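Side-chain contact in sensor protein CzcS (Pseudomonas aeruginosa, PDB 5GPO), which is a membrane-bound sensor histidine kinase that responds to zinc and controls metal detoxification and antibiotic resistance, seen here as its sensor domain: residues A83-D88 with P119-L124. Residues are numbered along the deposited sequence; the frame is centred on the assembly and turned at random.
Sequences ARLQAD and PVQVLL
Leu85, in the last turn of helix 75-86, drives its CD1 branch between two side chains of strand 119-127 and packs closely against both. One neighbour is apolar: CD2 of Leu123 lies 3.8 Å from Leu85 CD1, methyl against methyl. The other is an amide, with Gln121 OE1 3.7 Å from the same methyl. A sharp bend at chi2 (-81°) folds the Gln121 chain, and its OE1 accepts a hydrogen bond from Ser111 OG on the adjoining strand 104-113, which satisfies this buried polar atom. The helix lies over one face of the antiparallel five-stranded sheet of the sensor domain, whose strand order 2-1-5-4-3 is consistent with the PAS-like fold of periplasmic sensor domains, and Val122, pointing from the other face, meets Leu17 of the second subunit. Just beyond Leu85 the helix stops in a Schellman motif, with Asp88 at positive phi as its C-prime residue and Asp88 N bonded to Leu85 O at 3.0 Å. Packing thins towards the exposed side of the contact. There Gln86 extends along the margin and brings its CG no closer than 4.2 Å to Gln121 NE2, a glancing touch between an aliphatic carbon and the amide nitrogen.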
loop_
_atom_site.group_PDB
_atom_site.type_symbol
_atom_site.label_atom_id
_atom_site.label_comp_id
_atom_site.label_asym_id
_atom_site.label_seq_id
_atom_site.Cartn_x
_atom_site.Cartn_y
_atom_site.Cartn_z
ATOM N N ALA B 83 14.956 1.516 -19.993
ATOM C CA ALA B 83 15.980 1.507 -21.030
ATOM C C ALA B 83 17.162 0.641 -20.616
ATOM O O ALA B 83 17.759 -0.048 -21.451
ATOM C CB ALA B 83 16.429 2.934 -21.338
ATOM N N ARG B 84 17.506 0.645 -19.327
ATOM C CA ARG B 84 18.594 -0.223 -18.887
ATOM C C ARG B 84 18.207 -1.692 -19.004
ATOM O O ARG B 84 19.039 -2.526 -19.375
ATOM C CB ARG B 84 19.012 0.139 -17.466
ATOM C CG ARG B 84 19.774 1.445 -17.427
ATOM C CD ARG B 84 20.018 1.918 -16.011
ATOM N NE ARG B 84 20.913 1.033 -15.274
ATOM C CZ ARG B 84 21.166 1.159 -13.974
ATOM N NH1 ARG B 84 20.577 2.126 -13.284
ATOM N NH2 ARG B 84 21.990 0.314 -13.363
ATOM N N LEU B 85 16.942 -2.025 -18.724
ATOM C CA LEU B 85 16.479 -3.405 -18.873
ATOM C C LEU B 85 16.548 -3.847 -20.331
ATOM O O LEU B 85 17.017 -4.948 -20.644
ATOM C CB LEU B 85 15.049 -3.537 -18.347
ATOM C CG LEU B 85 14.808 -3.453 -16.842
ATOM C CD1 LEU B 85 13.308 -3.465 -16.547
ATOM C CD2 LEU B 85 15.499 -4.598 -16.116
ATOM N N GLN B 86 16.087 -2.989 -21.242
ATOM C CA GLN B 86 16.054 -3.338 -22.656
ATOM C C GLN B 86 17.443 -3.358 -23.287
ATOM O O GLN B 86 17.606 -3.937 -24.368
ATOM C CB GLN B 86 15.120 -2.374 -23.387
ATOM C CG GLN B 86 13.673 -2.519 -22.908
ATOM C CD GLN B 86 12.690 -1.614 -23.634
ATOM O OE1 GLN B 86 13.035 -0.512 -24.065
ATOM N NE2 GLN B 86 11.455 -2.083 -23.778
ATOM N N ALA B 87 18.446 -2.757 -22.639
ATOM C CA ALA B 87 19.836 -2.893 -23.057
ATOM C C ALA B 87 20.558 -4.042 -22.343
ATOM O O ALA B 87 21.794 -4.020 -22.231
ATOM C CB ALA B 87 20.586 -1.576 -22.842
ATOM N N ASP B 88 19.808 -5.034 -21.854
ATOM C CA ASP B 88 20.361 -6.245 -21.239
ATOM C C ASP B 88 21.356 -5.948 -20.114
ATOM O O ASP B 88 22.320 -6.691 -19.918
ATOM C CB ASP B 88 21.007 -7.148 -22.293
ATOM C CG ASP B 88 19.988 -7.768 -23.228
ATOM O OD1 ASP B 88 18.893 -8.139 -22.752
ATOM O OD2 ASP B 88 20.281 -7.880 -24.441
ATOM N N PRO B 119 5.542 -12.210 -21.401
ATOM C CA PRO B 119 6.806 -11.662 -20.899
ATOM C C PRO B 119 6.602 -10.208 -20.498
ATOM O O PRO B 119 6.040 -9.414 -21.262
ATOM C CB PRO B 119 7.759 -11.799 -22.095
ATOM C CG PRO B 119 6.864 -11.722 -23.273
ATOM C CD PRO B 119 5.542 -12.326 -22.871
ATOM N N VAL B 120 7.027 -9.868 -19.280
ATOM C CA VAL B 120 6.766 -8.548 -18.722
ATOM C C VAL B 120 8.046 -7.951 -18.158
ATOM O O VAL B 120 8.982 -8.663 -17.766
ATOM C CB VAL B 120 5.656 -8.559 -17.634
ATOM C CG1 VAL B 120 4.294 -8.956 -18.236
ATOM C CG2 VAL B 120 6.041 -9.438 -16.406
ATOM N N GLN B 121 8.086 -6.624 -18.133
ATOM C CA GLN B 121 9.104 -5.867 -17.420
ATOM C C GLN B 121 8.439 -5.235 -16.206
ATOM O O GLN B 121 7.368 -4.632 -16.332
ATOM C CB GLN B 121 9.731 -4.777 -18.293
ATOM C CG GLN B 121 10.271 -5.238 -19.650
ATOM C CD GLN B 121 11.648 -5.872 -19.562
ATOM O OE1 GLN B 121 12.071 -6.328 -18.504
ATOM N NE2 GLN B 121 12.361 -5.895 -20.685
ATOM N N VAL B 122 9.073 -5.374 -15.044
ATOM C CA VAL B 122 8.483 -5.006 -13.759
ATOM C C VAL B 122 9.311 -3.872 -13.187
ATOM O O VAL B 122 10.523 -4.022 -12.990
ATOM C CB VAL B 122 8.445 -6.192 -12.783
ATOM C CG1 VAL B 122 7.913 -5.728 -11.396
ATOM C CG2 VAL B 122 7.587 -7.330 -13.353
ATOM N N LEU B 123 8.663 -2.749 -12.913
ATOM C CA LEU B 123 9.322 -1.550 -12.408
ATOM C C LEU B 123 8.734 -1.233 -11.037
ATOM O O LEU B 123 7.590 -0.775 -10.940
ATOM C CB LEU B 123 9.135 -0.380 -13.374
ATOM C CG LEU B 123 9.578 -0.612 -14.818
ATOM C CD1 LEU B 123 9.287 0.608 -15.712
ATOM C CD2 LEU B 123 11.052 -0.937 -14.893
ATOM N N LEU B 124 9.509 -1.471 -9.981
ATOM C CA LEU B 124 9.061 -1.241 -8.615
ATOM C C LEU B 124 9.810 -0.055 -8.019
ATOM O O LEU B 124 11.049 -0.042 -7.975
ATOM C CB LEU B 124 9.261 -2.499 -7.766
ATOM C CG LEU B 124 8.921 -2.453 -6.275
ATOM C CD1 LEU B 124 7.436 -2.192 -6.026
ATOM C CD2 LEU B 124 9.340 -3.796 -5.652
#